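Epoxyqueuosine reductase (Streptococcus thermophilus, PDB 5D6S) belongs to the QueG family of epoxyqueuosine reductases and holds a cobalamin together with two iron-sulfur clusters, carried by a 4Fe-4S double cluster binding domain. Local coordinates at residues A234-S239 with M250-K255; Q241-G246 with V259-D264. One frame throughout, in Å; residues are numbered along the deposited sequence.

Contact 1 (A234-S239 with M250-K255); sequences ARRCLS and MEFRKK. With SF4 (iron/sulfur cluster), chain G.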
loop_
_atom_site.group_PDB
_atom_site.type_symbol
_atom_site.label_atom_id
_atom_site.label_comp_id
_atom_site.label_asym_id
_atom_site.label_seq_id
_atom_site.Cartn_x
_atom_site.Cartn_y
_atom_site.Cartn_z
ATOM N N ALA A 234 2.598 9.577 -8.673
ATOM C CA ALA A 234 2.274 8.276 -8.066
ATOM C C ALA A 234 2.558 7.102 -8.998
ATOM O O ALA A 234 2.824 5.978 -8.584
ATOM C CB ALA A 234 0.816 8.267 -7.644
ATOM N N ARG A 235 2.363 7.385 -10.267
ATOM C CA ARG A 235 2.838 6.629 -11.371
ATOM C C ARG A 235 4.263 6.077 -11.154
ATOM O O ARG A 235 4.574 5.019 -11.689
ATOM C CB ARG A 235 2.855 7.605 -12.535
ATOM C CG ARG A 235 2.115 7.242 -13.803
ATOM C CD ARG A 235 0.622 7.078 -13.644
ATOM N NE ARG A 235 0.318 5.883 -14.420
ATOM C CZ ARG A 235 -0.724 5.074 -14.259
ATOM N NH1 ARG A 235 -1.668 5.313 -13.369
ATOM N NH2 ARG A 235 -0.801 4.007 -15.015
ATOM N N ARG A 236 5.115 6.773 -10.394
ATOM C CA ARG A 236 6.489 6.289 -10.086
ATOM C C ARG A 236 6.678 5.832 -8.636
ATOM O O ARG A 236 7.771 5.514 -8.221
ATOM C CB ARG A 236 7.539 7.341 -10.412
ATOM C CG ARG A 236 7.534 7.774 -11.872
ATOM C CD ARG A 236 8.571 8.850 -12.215
ATOM N NE ARG A 236 9.857 8.568 -11.570
ATOM C CZ ARG A 236 10.747 7.686 -12.011
ATOM N NH1 ARG A 236 10.541 6.989 -13.150
ATOM N NH2 ARG A 236 11.853 7.497 -11.322
ATOM N N CYS A 237 5.617 5.795 -7.857
ATOM C CA CYS A 237 5.721 5.165 -6.547
ATOM C C CYS A 237 5.874 3.644 -6.729
ATOM O O CYS A 237 5.129 3.023 -7.483
ATOM C CB CYS A 237 4.499 5.436 -5.651
ATOM S SG CYS A 237 4.845 4.965 -3.926
ATOM N N LEU A 238 6.823 3.053 -6.024
ATOM C CA LEU A 238 6.975 1.612 -6.028
ATOM C C LEU A 238 5.787 0.931 -5.394
ATOM O O LEU A 238 5.508 -0.231 -5.702
ATOM C CB LEU A 238 8.237 1.205 -5.279
ATOM C CG LEU A 238 9.574 1.653 -5.883
ATOM C CD1 LEU A 238 10.690 1.073 -5.039
ATOM C CD2 LEU A 238 9.728 1.232 -7.324
ATOM N N SER A 239 5.088 1.612 -4.485
ATOM C CA SER A 239 3.884 0.997 -3.898
ATOM C C SER A 239 2.871 0.732 -4.996
ATOM O O SER A 239 2.179 -0.295 -5.016
ATOM C CB SER A 239 3.260 1.877 -2.830
ATOM O OG SER A 239 2.178 1.200 -2.189
ATOM N N MET A 250 11.273 -1.760 -16.681
ATOM C CA MET A 250 12.634 -2.120 -16.285
ATOM C C MET A 250 13.175 -1.350 -15.096
ATOM O O MET A 250 13.862 -1.909 -14.240
ATOM C CB MET A 250 13.590 -1.918 -17.471
ATOM C CG MET A 250 14.923 -2.645 -17.310
ATOM S SD MET A 250 14.739 -4.431 -17.337
ATOM C CE MET A 250 14.261 -4.783 -19.014
ATOM N N GLU A 251 12.906 -0.059 -15.047
ATOM C CA GLU A 251 13.497 0.757 -13.998
ATOM C C GLU A 251 13.148 0.257 -12.598
ATOM O O GLU A 251 13.994 0.272 -11.694
ATOM C CB GLU A 251 13.050 2.204 -14.131
ATOM C CG GLU A 251 13.664 3.145 -13.098
ATOM C CD GLU A 251 13.126 4.563 -13.180
ATOM O OE1 GLU A 251 12.576 4.952 -14.249
ATOM O OE2 GLU A 251 13.258 5.293 -12.166
ATOM N N PHE A 252 11.892 -0.123 -12.405
ATOM C CA PHE A 252 11.400 -0.394 -11.048
ATOM C C PHE A 252 11.694 -1.794 -10.549
ATOM O O PHE A 252 11.627 -2.030 -9.360
ATOM C CB PHE A 252 9.904 -0.125 -10.945
ATOM C CG PHE A 252 9.506 1.181 -11.510
ATOM C CD1 PHE A 252 9.976 2.345 -10.956
ATOM C CD2 PHE A 252 8.673 1.254 -12.601
ATOM C CE1 PHE A 252 9.620 3.576 -11.473
ATOM C CE2 PHE A 252 8.307 2.476 -13.131
ATOM C CZ PHE A 252 8.789 3.644 -12.562
ATOM N N ARG A 253 12.028 -2.706 -11.456
ATOM C CA ARG A 253 12.275 -4.094 -11.109
ATOM C C ARG A 253 13.413 -4.207 -10.092
ATOM O O ARG A 253 13.238 -4.773 -8.989
ATOM C CB ARG A 253 12.609 -4.898 -12.354
ATOM C CG ARG A 253 11.474 -4.930 -13.381
ATOM C CD ARG A 253 11.810 -5.739 -14.621
ATOM N NE ARG A 253 10.863 -5.517 -15.702
ATOM C CZ ARG A 253 10.985 -6.027 -16.920
ATOM N NH1 ARG A 253 11.983 -6.815 -17.241
ATOM N NH2 ARG A 253 10.090 -5.762 -17.825
ATOM N N LYS A 254 14.567 -3.659 -10.457
ATOM C CA LYS A 254 15.738 -3.693 -9.585
ATOM C C LYS A 254 15.416 -3.028 -8.228
ATOM O O LYS A 254 15.835 -3.487 -7.168
ATOM C CB LYS A 254 16.884 -2.987 -10.277
ATOM C CG LYS A 254 18.250 -3.388 -9.790
ATOM C CD LYS A 254 19.316 -2.572 -10.513
ATOM C CE LYS A 254 20.673 -2.668 -9.822
ATOM N NZ LYS A 254 21.691 -1.805 -10.487
ATOM N N LYS A 255 14.597 -1.987 -8.271
ATOM C CA LYS A 255 14.365 -1.165 -7.105
ATOM C C LYS A 255 13.402 -1.692 -6.063
ATOM O O LYS A 255 13.438 -1.226 -4.920
ATOM C CB LYS A 255 13.911 0.228 -7.539
ATOM C CG LYS A 255 14.899 0.892 -8.486
ATOM C CD LYS A 255 14.552 2.346 -8.722
ATOM C CE LYS A 255 15.609 3.020 -9.557
ATOM N NZ LYS A 255 15.213 4.409 -9.909
HETATM FE FE1 SF4 G . 6.607 5.585 -2.919
HETATM FE FE2 SF4 G . 8.611 4.378 -1.835
HETATM FE FE3 SF4 G . 7.519 6.424 -0.641
HETATM FE FE4 SF4 G . 8.929 6.785 -2.757
HETATM S S1 SF4 G . 9.569 6.029 -0.924
HETATM S S2 SF4 G . 7.042 7.568 -2.332
HETATM S S3 SF4 G . 8.442 4.971 -3.809
HETATM S S4 SF4 G . 6.631 4.561 -1.071
#
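Arg236 meets Glu251 through a two-pronged salt bridge. Arg236 NH1 donates to Glu251 OE1 at 3.1 Å in a nearly straight bond (176°), and Arg236 NH2 donates to Glu251 OE2 at 2.7 Å. Both oxygens are met on their syn side, but the guanidinium and carboxylate planes are turned 36° apart, and NH1 lies well out of the carboxylate plane. A bend at chi3 (42°) swings NE out of the extended line of the Arg236 chain. Glu251 OE2 takes a second donor, Lys255 NZ, on its anti lone pair at 3.1 Å; NZ also bonds to the backbone O of Pro222. Glu251 therefore sits between two positive groups, which would be expected to keep it ionised.

Next to this network lie packing contacts. Phe252 CE1 lies over one face of the guanidinium, with Phe252 CZ 3.8 Å from Arg236 NH1. Leu238 approaches the same ring obliquely, Leu238 CD2 to Phe252 CD1 at 3.8 Å; the other methyl, Leu238 CD1, rests against Lys255 O. Thr223 touches both Leu238 and Phe252.

Between Arg236 and Leu238, Cys237 faces away from helix 250-255 and binds iron FE1 of an iron-sulfur cluster through Cys237 SG at 2.1 Å. The same sulfur accepts a weak bond from Ser239 N. Cys237 is thus at once cluster ligand and N-cap of helix 238-243, in the 4Fe-4S double cluster binding domain.

Contact 2 (Q241-G246 with V259-D264); sequences QTQDKG and VIYGCD. With SF4 (iron/sulfur cluster), chain G.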
loop_
_atom_site.group_PDB
_atom_site.type_symbol
_atom_site.label_atom_id
_atom_site.label_comp_id
_atom_site.label_asym_id
_atom_site.label_seq_id
_atom_site.Cartn_x
_atom_site.Cartn_y
_atom_site.Cartn_z
ATOM N N GLN A 241 3.738 0.499 -8.266
ATOM C CA GLN A 241 4.293 -0.423 -9.243
ATOM C C GLN A 241 4.045 -1.868 -8.822
ATOM O O GLN A 241 3.705 -2.719 -9.654
ATOM C CB GLN A 241 5.768 -0.182 -9.454
ATOM C CG GLN A 241 6.087 1.038 -10.298
ATOM C CD GLN A 241 5.466 1.067 -11.679
ATOM O OE1 GLN A 241 4.941 2.074 -12.078
ATOM N NE2 GLN A 241 5.562 -0.019 -12.427
ATOM N N THR A 242 4.140 -2.137 -7.541
ATOM C CA THR A 242 3.876 -3.478 -7.054
ATOM C C THR A 242 2.404 -3.856 -7.246
ATOM O O THR A 242 2.078 -5.027 -7.298
ATOM C CB THR A 242 4.282 -3.668 -5.577
ATOM O OG1 THR A 242 3.664 -2.665 -4.768
ATOM C CG2 THR A 242 5.744 -3.550 -5.453
ATOM N N GLN A 243 1.531 -2.870 -7.382
ATOM C CA GLN A 243 0.102 -3.113 -7.525
ATOM C C GLN A 243 -0.423 -2.922 -8.930
ATOM O O GLN A 243 -1.538 -3.351 -9.221
ATOM C CB GLN A 243 -0.665 -2.158 -6.627
ATOM C CG GLN A 243 -0.489 -2.459 -5.167
ATOM C CD GLN A 243 -1.255 -1.481 -4.315
ATOM O OE1 GLN A 243 -2.465 -1.616 -4.147
ATOM N NE2 GLN A 243 -0.551 -0.506 -3.748
ATOM N N ASP A 244 0.351 -2.267 -9.791
ATOM C CA ASP A 244 -0.088 -2.046 -11.159
ATOM C C ASP A 244 -0.124 -3.371 -11.924
ATOM O O ASP A 244 0.723 -4.244 -11.741
ATOM C CB ASP A 244 0.833 -1.062 -11.888
ATOM C CG ASP A 244 0.194 -0.472 -13.131
ATOM O OD1 ASP A 244 -1.047 -0.419 -13.201
ATOM O OD2 ASP A 244 0.933 -0.039 -14.047
ATOM N N LYS A 245 -1.114 -3.531 -12.780
ATOM C CA LYS A 245 -1.194 -4.712 -13.622
ATOM C C LYS A 245 -0.295 -4.560 -14.822
ATOM O O LYS A 245 0.256 -3.520 -15.053
ATOM C CB LYS A 245 -2.618 -4.965 -14.064
ATOM C CG LYS A 245 -3.475 -5.441 -12.921
ATOM C CD LYS A 245 -4.833 -5.807 -13.440
ATOM C CE LYS A 245 -5.630 -6.542 -12.394
ATOM N NZ LYS A 245 -7.042 -6.547 -12.858
ATOM N N GLY A 246 -0.111 -5.641 -15.547
ATOM C CA GLY A 246 0.774 -5.638 -16.683
ATOM C C GLY A 246 2.221 -5.937 -16.339
ATOM O O GLY A 246 2.557 -6.611 -15.358
ATOM N N VAL A 259 10.949 -6.458 -1.811
ATOM C CA VAL A 259 9.653 -6.013 -1.298
ATOM C C VAL A 259 8.621 -6.211 -2.390
ATOM O O VAL A 259 8.554 -5.400 -3.324
ATOM C CB VAL A 259 9.678 -4.531 -0.857
ATOM C CG1 VAL A 259 8.341 -4.143 -0.279
ATOM C CG2 VAL A 259 10.749 -4.298 0.202
ATOM N N ILE A 260 7.825 -7.274 -2.259
ATOM C CA ILE A 260 6.900 -7.681 -3.306
ATOM C C ILE A 260 5.514 -7.070 -3.204
ATOM O O ILE A 260 4.644 -7.354 -4.016
ATOM C CB ILE A 260 6.721 -9.212 -3.372
ATOM C CG1 ILE A 260 6.005 -9.737 -2.142
ATOM C CG2 ILE A 260 8.061 -9.900 -3.611
ATOM C CD1 ILE A 260 5.837 -11.243 -2.119
ATOM N N TYR A 261 5.306 -6.224 -2.217
ATOM C CA TYR A 261 4.043 -5.478 -2.087
ATOM C C TYR A 261 4.239 -4.212 -1.242
ATOM O O TYR A 261 4.669 -4.273 -0.096
ATOM C CB TYR A 261 2.932 -6.337 -1.470
ATOM C CG TYR A 261 1.588 -5.673 -1.588
ATOM C CD1 TYR A 261 0.899 -5.692 -2.787
ATOM C CD2 TYR A 261 1.023 -4.975 -0.519
ATOM C CE1 TYR A 261 -0.323 -5.047 -2.934
ATOM C CE2 TYR A 261 -0.209 -4.346 -0.648
ATOM C CZ TYR A 261 -0.871 -4.374 -1.873
ATOM O OH TYR A 261 -2.076 -3.723 -2.051
ATOM N N GLY A 262 3.943 -3.059 -1.825
ATOM C CA GLY A 262 4.109 -1.796 -1.120
ATOM C C GLY A 262 5.556 -1.355 -1.042
ATOM O O GLY A 262 6.466 -2.023 -1.555
ATOM N N CYS A 263 5.736 -0.186 -0.428
ATOM C CA CYS A 263 7.012 0.406 -0.154
ATOM C C CYS A 263 6.865 1.194 1.144
ATOM O O CYS A 263 5.891 1.929 1.320
ATOM C CB CYS A 263 7.420 1.312 -1.326
ATOM S SG CYS A 263 8.943 2.253 -1.144
ATOM N N ASP A 264 7.871 1.096 2.004
ATOM C CA ASP A 264 7.911 1.848 3.256
ATOM C C ASP A 264 9.125 2.768 3.390
ATOM O O ASP A 264 9.333 3.367 4.434
ATOM C CB ASP A 264 7.867 0.880 4.422
ATOM C CG ASP A 264 6.515 0.203 4.542
ATOM O OD1 ASP A 264 6.095 -0.458 3.568
ATOM O OD2 ASP A 264 5.880 0.349 5.593
HETATM FE FE1 SF4 G . 6.607 5.585 -2.919
HETATM FE FE2 SF4 G . 8.611 4.378 -1.835
HETATM FE FE3 SF4 G . 7.519 6.424 -0.641
HETATM FE FE4 SF4 G . 8.929 6.785 -2.757
HETATM S S1 SF4 G . 9.569 6.029 -0.924
HETATM S S2 SF4 G . 7.042 7.568 -2.332
HETATM S S3 SF4 G . 8.442 4.971 -3.809
HETATM S S4 SF4 G . 6.631 4.561 -1.071
#
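Thr242 reaches from the helix that starts beside the cluster to the loop 259-264, which carries another cysteine ligand of the same 4Fe-4S site. The one hydrogen bond assigned between the two segments runs from Gly262 N to Thr242 OG1, at 3.0 Å and 156°. The hydroxyl also bonds back to the helix, to the carbonyl oxygens of Leu238 and Ser239, so the loop amide is tied to a group already held by its own turn. The Gln243 amide is likewise anchored at both ends by hydrogen bonds, NE2 to Ser239 O and OE1 to Trp315 NE1.

Van der Waals contacts fill in around these bonds. Thr242 CG2 lies 4.0 Å from Val259 O, and Gln243 CG comes obliquely to the Tyr261 ring, 3.4 Å from Tyr261 CE1, with amide and ring planes 51° apart. On the other side of the loop, Ile260 packs on Ala328 of helix 318-331.

Ligands occupy the far end. Cys263 N hydrogen-bonds to cobalamin, while Cys263 SG, anti to its own backbone N (chi1 176°), binds iron FE2 of the cluster at 2.3 Å.

Overall arrangement
The two contacts lie about 8 Å apart, centre to centre, and share helix 238-243: contact 1 uses its start and contact 2 residues further along. Their segments alternate along the chain, in the order 234-239, 241-246, 250-255 and 259-264, so the chain passes from one contact to the other and back. Phe252 of contact 1 packs against Gln241 of contact 2, and Ser239 against Gly262 and Cys263. All four segments fall in the 4Fe-4S double cluster binding range. Each contact supplies a cysteine ligand to the same iron-sulfur cluster, and each also hydrogen-bonds to cobalamin, so this compact region touches both cobalamin and that cluster.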